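Local coordinates for Ro sixty-related protein, RSR (Deinococcus radiodurans, PDB 2NVO) that binds several small RNAs that accumulate during recovery from ultraviolet irradiation and contributes to the ultraviolet resistance of the bacterium, at residues A[166-174]-A[217-226]; A[119-127]-A[152-160]. All coordinates share one frame; numbering follows the deposited sequence.

Both interactions pair nearly parallel helices of the horseshoe-shaped TROVE domain, with interaction 2 (119-127 with 152-160) preceding interaction 1 (166-174 with 217-226) along the chain. Their centres lie about 24 Å apart, yet they touch: CH2 of W172, from interaction 1, is 3.9 Å from CG1 of V160, from interaction 2, which couples the consecutive helices 151-163 and 166-175. Each contact centre is about 27 Å from the centre of the chain, and both are away from the calcium site of S372, S374 and E467. Three of the four segments fall in the region assigned to RNA binding by similarity; 119-127 is not included in that assignment.

Interaction 1: residues A[166-174]-A[217-226]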
loop_
_atom_site.group_PDB
_atom_site.type_symbol
_atom_site.label_atom_id
_atom_site.label_comp_id
_atom_site.label_asym_id
_atom_site.label_seq_id
_atom_site.Cartn_x
_atom_site.Cartn_y
_atom_site.Cartn_z
ATOM N N VAL A 166 22.042 8.054 -15.583
ATOM C CA VAL A 166 22.318 6.840 -16.340
ATOM C C VAL A 166 21.927 5.565 -15.564
ATOM O O VAL A 166 21.644 4.520 -16.162
ATOM C CB VAL A 166 23.801 6.798 -16.793
ATOM C CG1 VAL A 166 24.741 6.817 -15.581
ATOM C CG2 VAL A 166 24.070 5.593 -17.688
ATOM N N ASP A 167 21.887 5.662 -14.238
ATOM C CA ASP A 167 21.525 4.518 -13.400
ATOM C C ASP A 167 20.008 4.301 -13.359
ATOM O O ASP A 167 19.536 3.165 -13.426
ATOM C CB ASP A 167 22.094 4.683 -11.990
ATOM C CG ASP A 167 23.607 4.887 -11.995
ATOM O OD1 ASP A 167 24.327 4.076 -12.616
ATOM O OD2 ASP A 167 24.071 5.867 -11.383
ATOM N N LYS A 168 19.246 5.386 -13.256
ATOM C CA LYS A 168 17.792 5.278 -13.305
ATOM C C LYS A 168 17.332 4.852 -14.695
ATOM O O LYS A 168 16.378 4.082 -14.839
ATOM C CB LYS A 168 17.110 6.588 -12.920
ATOM C CG LYS A 168 15.625 6.582 -13.267
ATOM C CD LYS A 168 14.950 7.932 -13.065
ATOM C CE LYS A 168 14.347 8.062 -11.678
ATOM N NZ LYS A 168 13.341 9.161 -11.625
ATOM N N LEU A 169 18.012 5.349 -15.723
ATOM C CA LEU A 169 17.646 4.985 -17.083
ATOM C C LEU A 169 17.872 3.499 -17.324
ATOM O O LEU A 169 17.025 2.822 -17.922
ATOM C CB LEU A 169 18.419 5.816 -18.108
ATOM C CG LEU A 169 17.957 7.261 -18.300
ATOM C CD1 LEU A 169 18.656 7.872 -19.513
ATOM C CD2 LEU A 169 16.436 7.351 -18.447
ATOM N N ALA A 170 19.021 3.003 -16.862
ATOM C CA ALA A 170 19.394 1.605 -17.056
ATOM C C ALA A 170 18.393 0.711 -16.345
ATOM O O ALA A 170 18.012 -0.347 -16.855
ATOM C CB ALA A 170 20.803 1.347 -16.536
ATOM N N LEU A 171 17.975 1.158 -15.165
ATOM C CA LEU A 171 16.983 0.457 -14.366
ATOM C C LEU A 171 15.664 0.360 -15.122
ATOM O O LEU A 171 15.057 -0.713 -15.195
ATOM C CB LEU A 171 16.775 1.181 -13.032
ATOM C CG LEU A 171 15.669 0.628 -12.125
ATOM C CD1 LEU A 171 16.032 -0.761 -11.623
ATOM C CD2 LEU A 171 15.380 1.570 -10.956
ATOM N N TRP A 172 15.225 1.484 -15.683
ATOM C CA TRP A 172 14.001 1.513 -16.481
ATOM C C TRP A 172 14.149 0.591 -17.680
ATOM O O TRP A 172 13.187 -0.062 -18.085
ATOM C CB TRP A 172 13.684 2.930 -16.964
ATOM C CG TRP A 172 13.165 3.854 -15.892
ATOM C CD1 TRP A 172 13.341 3.730 -14.541
ATOM C CD2 TRP A 172 12.413 5.057 -16.088
ATOM N NE1 TRP A 172 12.732 4.773 -13.885
ATOM C CE2 TRP A 172 12.159 5.606 -14.813
ATOM C CE3 TRP A 172 11.931 5.728 -17.219
ATOM C CZ2 TRP A 172 11.446 6.790 -14.637
ATOM C CZ3 TRP A 172 11.227 6.910 -17.044
ATOM C CH2 TRP A 172 10.981 7.423 -15.764
ATOM N N ALA A 173 15.359 0.521 -18.231
ATOM C CA ALA A 173 15.604 -0.280 -19.433
ATOM C C ALA A 173 15.419 -1.778 -19.198
ATOM O O ALA A 173 15.113 -2.523 -20.133
ATOM C CB ALA A 173 16.994 -0.003 -19.995
ATOM N N VAL A 174 15.611 -2.218 -17.957
ATOM C CA VAL A 174 15.569 -3.644 -17.652
ATOM C C VAL A 174 14.340 -4.028 -16.831
ATOM O O VAL A 174 13.924 -5.181 -16.821
ATOM C CB VAL A 174 16.838 -4.105 -16.898
ATOM C CG1 VAL A 174 18.079 -3.843 -17.730
ATOM C CG2 VAL A 174 16.945 -3.408 -15.557
ATOM N N SER A 217 30.079 2.653 -17.881
ATOM C CA SER A 217 29.399 3.390 -16.814
ATOM C C SER A 217 28.648 2.458 -15.881
ATOM O O SER A 217 27.664 2.869 -15.263
ATOM C CB SER A 217 28.394 4.386 -17.406
ATOM O OG SER A 217 28.796 4.875 -18.681
ATOM N N PRO A 218 29.162 1.220 -15.724
ATOM C CA PRO A 218 28.497 -0.038 -15.357
ATOM C C PRO A 218 26.963 -0.043 -15.392
ATOM O O PRO A 218 26.343 -0.966 -14.844
ATOM C CB PRO A 218 29.023 -0.286 -13.936
ATOM C CG PRO A 218 30.491 0.227 -14.042
ATOM C CD PRO A 218 30.554 1.183 -15.246
ATOM N N ALA A 219 26.368 0.948 -16.050
ATOM C CA ALA A 219 24.932 0.999 -16.267
ATOM C C ALA A 219 24.651 -0.005 -17.368
ATOM O O ALA A 219 23.657 -0.725 -17.327
ATOM C CB ALA A 219 24.525 2.390 -16.702
ATOM N N LEU A 220 25.557 -0.064 -18.340
ATOM C CA LEU A 220 25.472 -1.057 -19.396
ATOM C C LEU A 220 25.723 -2.426 -18.811
ATOM O O LEU A 220 25.241 -3.435 -19.328
ATOM C CB LEU A 220 26.508 -0.782 -20.476
ATOM C CG LEU A 220 26.482 0.610 -21.090
ATOM C CD1 LEU A 220 27.344 0.627 -22.334
ATOM C CD2 LEU A 220 25.057 1.035 -21.413
ATOM N N ARG A 221 26.507 -2.451 -17.740
ATOM C CA ARG A 221 26.838 -3.688 -17.064
ATOM C C ARG A 221 25.551 -4.365 -16.619
ATOM O O ARG A 221 25.306 -5.523 -16.955
ATOM C CB ARG A 221 27.750 -3.411 -15.868
ATOM C CG ARG A 221 28.617 -4.589 -15.459
ATOM C CD ARG A 221 29.693 -4.155 -14.473
ATOM N NE ARG A 221 30.512 -3.071 -15.012
ATOM C CZ ARG A 221 31.726 -3.235 -15.532
ATOM N NH1 ARG A 221 32.279 -4.442 -15.580
ATOM N NH2 ARG A 221 32.391 -2.186 -15.999
ATOM N N VAL A 222 24.718 -3.636 -15.882
ATOM C CA VAL A 222 23.443 -4.191 -15.436
ATOM C C VAL A 222 22.595 -4.600 -16.637
ATOM O O VAL A 222 21.871 -5.592 -16.587
ATOM C CB VAL A 222 22.652 -3.225 -14.519
ATOM C CG1 VAL A 222 23.572 -2.621 -13.474
ATOM C CG2 VAL A 222 21.972 -2.138 -15.328
ATOM N N ILE A 223 22.712 -3.848 -17.726
ATOM C CA ILE A 223 21.999 -4.186 -18.948
ATOM C C ILE A 223 22.505 -5.498 -19.563
ATOM O O ILE A 223 21.719 -6.405 -19.842
ATOM C CB ILE A 223 22.053 -3.037 -19.966
ATOM C CG1 ILE A 223 21.320 -1.818 -19.403
ATOM C CG2 ILE A 223 21.451 -3.474 -21.301
ATOM C CD1 ILE A 223 21.204 -0.657 -20.376
ATOM N N GLU A 224 23.815 -5.613 -19.751
ATOM C CA GLU A 224 24.388 -6.845 -20.283
ATOM C C GLU A 224 23.996 -8.029 -19.410
ATOM O O GLU A 224 23.603 -9.086 -19.908
ATOM C CB GLU A 224 25.912 -6.747 -20.366
ATOM C CG GLU A 224 26.568 -7.967 -21.002
ATOM C CD GLU A 224 28.047 -7.771 -21.267
ATOM O OE1 GLU A 224 28.788 -7.443 -20.316
ATOM O OE2 GLU A 224 28.468 -7.949 -22.430
ATOM N N GLY A 225 24.103 -7.832 -18.099
ATOM C CA GLY A 225 23.762 -8.855 -17.134
ATOM C C GLY A 225 22.334 -9.338 -17.278
ATOM O O GLY A 225 22.087 -10.543 -17.280
ATOM N N HIS A 226 21.396 -8.400 -17.391
ATOM C CA HIS A 226 19.988 -8.746 -17.560
ATOM C C HIS A 226 19.754 -9.472 -18.879
ATOM O O HIS A 226 18.936 -10.388 -18.957
ATOM C CB HIS A 226 19.095 -7.503 -17.470
ATOM C CG HIS A 226 18.585 -7.225 -16.087
ATOM N ND1 HIS A 226 17.440 -7.809 -15.585
ATOM C CD2 HIS A 226 19.064 -6.432 -15.102
ATOM C CE1 HIS A 226 17.240 -7.385 -14.351
ATOM N NE2 HIS A 226 18.207 -6.549 -14.031
#
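V174 and H226 meet at about a right angle, the valine lying over one face of the imidazole, where helices 166-175 and 219-229 of the HEAT-like repeat array run side by side. The short segments are nearly parallel, 12° between their directions, with axes 9.0 Å apart at closest approach. That modest spacing goes with small residues at the middle: CB of A170 lies 3.9 Å from CB of A219 and also rests on the carbonyl O of A219. V222 comes to the same methyl with its CG2, and I223 reaches it with CG1, whose place beside the backbone N (chi1 -64°) also brings it towards CG1 of V174. At the N-terminal end, V166 points CG2 at A219. With this methyl trans to the backbone N, V166 can reach across to A219, and the 3.4 Å separation of its CG2 from CB of A219 is tighter than ordinary van der Waals contact. The contact is mainly apolar, burying 381 Å² in total. Helix 198-209 packs alongside both partners, meeting A173 through M207 and I223 through F206, while L247, P248 and A251 touch H226. At the C-terminal end, CB of V174 sits 3.7 Å from the H226 ring centroid and 15° off its normal, a CH-pi contact, while CG2 of V174 approaches NE2 of H226 at 3.7 Å.

Interaction 2: residues A[119-127]-A[152-160]; sequences RKAAWDALP and LTRRGVANV
W123 turns its indole towards the backbone of 152-160 with CG anti to its own carbonyl carbon (chi1 -76°), and L152 likewise sets CG opposite its carbonyl carbon (chi1 -87°), so that its branched end returns to 119-127. The indole is a knob in a hole formed by L152, T153, G156 and V157. One face receives the backbone: O of L152 is centred over the ring system, and CA of T153 makes a CH-pi contact 4.0 Å from the centroid of the six-membered ring. CA of G156 lies 3.4 Å from CE3 of W123, so the indole rests directly on the backbone of 152-160 where the glycine has no side chain. CG2 of V157 meets CZ3 obliquely, and OG1 of T153, itself hydrogen-bonded to NZ of K111, lies near CZ2.

L152 crosses K120 at about a right angle, its CD1 pressed to within 3.4 Å of CG of K120, a tight carbon pair. Towards the C-terminal end, L126 places CD2 3.6 Å from CG2 of V160, and P127 lays CG against ND2 of N159. A water bridges the helices: it donates to O of W123 at 2.8 Å and to O of G156 at 2.7 Å, and accepts from ND2 of N159. This gives two main-chain carbonyls and the side-chain amide of N159 a shared partner between the helices.

Beyond the pair, helix 100-112 packs on W123 and L126, and helix 133-143 on L126, V157 and V160. Two near-parallel helices (21° between segment directions, axes 8.5 Å apart), joined by one tryptophan knob set into a hole of the other helix, with other helices against them, fit the stacked HEAT-like repeats of the TROVE horseshoe.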
loop_
_atom_site.group_PDB
_atom_site.type_symbol
_atom_site.label_atom_id
_atom_site.label_comp_id
_atom_site.label_asym_id
_atom_site.label_seq_id
_atom_site.Cartn_x
_atom_site.Cartn_y
_atom_site.Cartn_z
ATOM N N ARG A 119 -0.715 24.130 -17.952
ATOM C CA ARG A 119 -0.320 22.937 -18.688
ATOM C C ARG A 119 1.190 22.743 -18.625
ATOM O O ARG A 119 1.680 21.621 -18.526
ATOM C CB ARG A 119 -0.778 23.019 -20.147
ATOM C CG ARG A 119 -2.285 23.011 -20.331
ATOM C CD ARG A 119 -2.676 22.763 -21.788
ATOM N NE ARG A 119 -2.087 23.747 -22.697
ATOM C CZ ARG A 119 -2.743 24.782 -23.218
ATOM N NH1 ARG A 119 -4.025 24.979 -22.933
ATOM N NH2 ARG A 119 -2.116 25.620 -24.035
ATOM N N LYS A 120 1.928 23.844 -18.681
ATOM C CA LYS A 120 3.381 23.789 -18.709
ATOM C C LYS A 120 3.954 23.411 -17.347
ATOM O O LYS A 120 4.921 22.648 -17.254
ATOM C CB LYS A 120 3.963 25.134 -19.184
ATOM C CG LYS A 120 3.895 25.341 -20.698
ATOM C CD LYS A 120 4.638 26.606 -21.156
ATOM C CE LYS A 120 3.852 27.880 -20.847
ATOM N NZ LYS A 120 4.716 29.089 -20.905
ATOM N N ALA A 121 3.356 23.959 -16.296
ATOM C CA ALA A 121 3.780 23.671 -14.930
ATOM C C ALA A 121 3.519 22.203 -14.574
ATOM O O ALA A 121 4.324 21.569 -13.888
ATOM C CB ALA A 121 3.076 24.598 -13.952
ATOM N N ALA A 122 2.398 21.668 -15.048
ATOM C CA ALA A 122 2.106 20.248 -14.863
ATOM C C ALA A 122 3.203 19.402 -15.501
ATOM O O ALA A 122 3.794 18.545 -14.851
ATOM C CB ALA A 122 0.747 19.902 -15.433
ATOM N N TRP A 123 3.495 19.663 -16.771
ATOM C CA TRP A 123 4.596 18.980 -17.443
ATOM C C TRP A 123 5.911 19.085 -16.683
ATOM O O TRP A 123 6.615 18.087 -16.530
ATOM C CB TRP A 123 4.762 19.483 -18.873
ATOM C CG TRP A 123 3.723 18.952 -19.805
ATOM C CD1 TRP A 123 2.690 19.646 -20.373
ATOM C CD2 TRP A 123 3.603 17.603 -20.270
ATOM N NE1 TRP A 123 1.943 18.811 -21.173
ATOM C CE2 TRP A 123 2.484 17.551 -21.124
ATOM C CE3 TRP A 123 4.343 16.436 -20.054
ATOM C CZ2 TRP A 123 2.085 16.381 -21.762
ATOM C CZ3 TRP A 123 3.944 15.274 -20.691
ATOM C CH2 TRP A 123 2.827 15.256 -21.529
ATOM N N ASP A 124 6.236 20.280 -16.193
ATOM C CA ASP A 124 7.488 20.478 -15.463
ATOM C C ASP A 124 7.564 19.618 -14.196
ATOM O O ASP A 124 8.656 19.268 -13.743
ATOM C CB ASP A 124 7.684 21.953 -15.093
ATOM C CG ASP A 124 8.117 22.808 -16.281
ATOM O OD1 ASP A 124 8.611 22.247 -17.291
ATOM O OD2 ASP A 124 7.961 24.049 -16.196
ATOM N N ALA A 125 6.407 19.280 -13.636
ATOM C CA ALA A 125 6.349 18.435 -12.442
ATOM C C ALA A 125 6.372 16.937 -12.759
ATOM O O ALA A 125 6.632 16.126 -11.873
ATOM C CB ALA A 125 5.128 18.774 -11.610
ATOM N N LEU A 126 6.114 16.566 -14.012
ATOM C CA LEU A 126 6.064 15.148 -14.371
ATOM C C LEU A 126 7.270 14.327 -13.893
ATOM O O LEU A 126 7.103 13.231 -13.363
ATOM C CB LEU A 126 5.842 14.953 -15.876
ATOM C CG LEU A 126 5.584 13.497 -16.270
ATOM C CD1 LEU A 126 4.322 12.960 -15.573
ATOM C CD2 LEU A 126 5.456 13.338 -17.770
ATOM N N PRO A 127 8.495 14.842 -14.080
ATOM C CA PRO A 127 9.669 14.080 -13.635
ATOM C C PRO A 127 9.650 13.761 -12.137
ATOM O O PRO A 127 10.162 12.724 -11.719
ATOM C CB PRO A 127 10.836 15.020 -13.962
ATOM C CG PRO A 127 10.327 15.860 -15.073
ATOM C CD PRO A 127 8.877 16.075 -14.787
ATOM N N LEU A 152 4.325 20.852 -26.267
ATOM C CA LEU A 152 4.397 20.715 -24.816
ATOM C C LEU A 152 4.533 19.251 -24.425
ATOM O O LEU A 152 5.289 18.915 -23.515
ATOM C CB LEU A 152 3.165 21.307 -24.136
ATOM C CG LEU A 152 3.212 22.795 -23.801
ATOM C CD1 LEU A 152 2.289 23.074 -22.635
ATOM C CD2 LEU A 152 4.639 23.238 -23.473
ATOM N N THR A 153 3.798 18.388 -25.124
ATOM C CA THR A 153 3.824 16.959 -24.841
ATOM C C THR A 153 5.166 16.315 -25.194
ATOM O O THR A 153 5.763 15.631 -24.367
ATOM C CB THR A 153 2.665 16.218 -25.533
ATOM O OG1 THR A 153 1.417 16.718 -25.032
ATOM C CG2 THR A 153 2.751 14.716 -25.254
ATOM N N ARG A 154 5.646 16.528 -26.418
ATOM C CA ARG A 154 6.945 15.984 -26.801
ATOM C C ARG A 154 8.019 16.412 -25.810
ATOM O O ARG A 154 8.713 15.578 -25.236
ATOM C CB ARG A 154 7.333 16.413 -28.218
ATOM C CG ARG A 154 6.609 15.650 -29.300
ATOM C CD ARG A 154 6.787 16.305 -30.662
ATOM N NE ARG A 154 6.123 17.605 -30.730
ATOM C CZ ARG A 154 6.281 18.476 -31.723
ATOM N NH1 ARG A 154 7.093 18.190 -32.736
ATOM N NH2 ARG A 154 5.631 19.635 -31.701
ATOM N N ARG A 155 8.142 17.723 -25.611
ATOM C CA ARG A 155 9.113 18.267 -24.669
ATOM C C ARG A 155 8.919 17.731 -23.249
ATOM O O ARG A 155 9.869 17.286 -22.619
ATOM C CB ARG A 155 9.073 19.804 -24.664
ATOM C CG ARG A 155 9.864 20.440 -25.802
ATOM C CD ARG A 155 11.246 19.805 -25.902
ATOM N NE ARG A 155 11.820 19.573 -24.578
ATOM C CZ ARG A 155 12.844 18.759 -24.333
ATOM N NH1 ARG A 155 13.289 18.600 -23.093
ATOM N NH2 ARG A 155 13.418 18.096 -25.328
ATOM N N GLY A 156 7.686 17.772 -22.759
ATOM C CA GLY A 156 7.383 17.313 -21.410
ATOM C C GLY A 156 7.775 15.871 -21.136
ATOM O O GLY A 156 8.328 15.562 -20.089
ATOM N N VAL A 157 7.485 14.980 -22.079
ATOM C CA VAL A 157 7.898 13.591 -21.944
ATOM C C VAL A 157 9.416 13.460 -22.099
ATOM O O VAL A 157 10.079 12.782 -21.303
ATOM C CB VAL A 157 7.173 12.684 -22.961
ATOM C CG1 VAL A 157 7.671 11.248 -22.853
ATOM C CG2 VAL A 157 5.658 12.752 -22.759
ATOM N N ALA A 158 9.972 14.120 -23.111
ATOM C CA ALA A 158 11.421 14.095 -23.316
ATOM C C ALA A 158 12.158 14.575 -22.069
ATOM O O ALA A 158 13.192 14.026 -21.696
ATOM C CB ALA A 158 11.823 14.945 -24.532
ATOM N N ASN A 159 11.628 15.606 -21.425
ATOM C CA ASN A 159 12.267 16.153 -20.231
ATOM C C ASN A 159 12.393 15.105 -19.123
ATOM O O ASN A 159 13.361 15.099 -18.357
ATOM C CB ASN A 159 11.526 17.390 -19.746
ATOM C CG ASN A 159 12.192 18.041 -18.548
ATOM O OD1 ASN A 159 13.403 18.311 -18.544
ATOM N ND2 ASN A 159 11.401 18.296 -17.521
ATOM N N VAL A 160 11.431 14.188 -19.069
ATOM C CA VAL A 160 11.482 13.103 -18.105
ATOM C C VAL A 160 12.733 12.249 -18.288
ATOM O O VAL A 160 13.426 11.947 -17.317
ATOM C CB VAL A 160 10.214 12.210 -18.170
ATOM C CG1 VAL A 160 10.380 10.997 -17.270
ATOM C CG2 VAL A 160 9.005 13.009 -17.753
HETATM O O HOH W 1 8.792 17.281 -18.028
#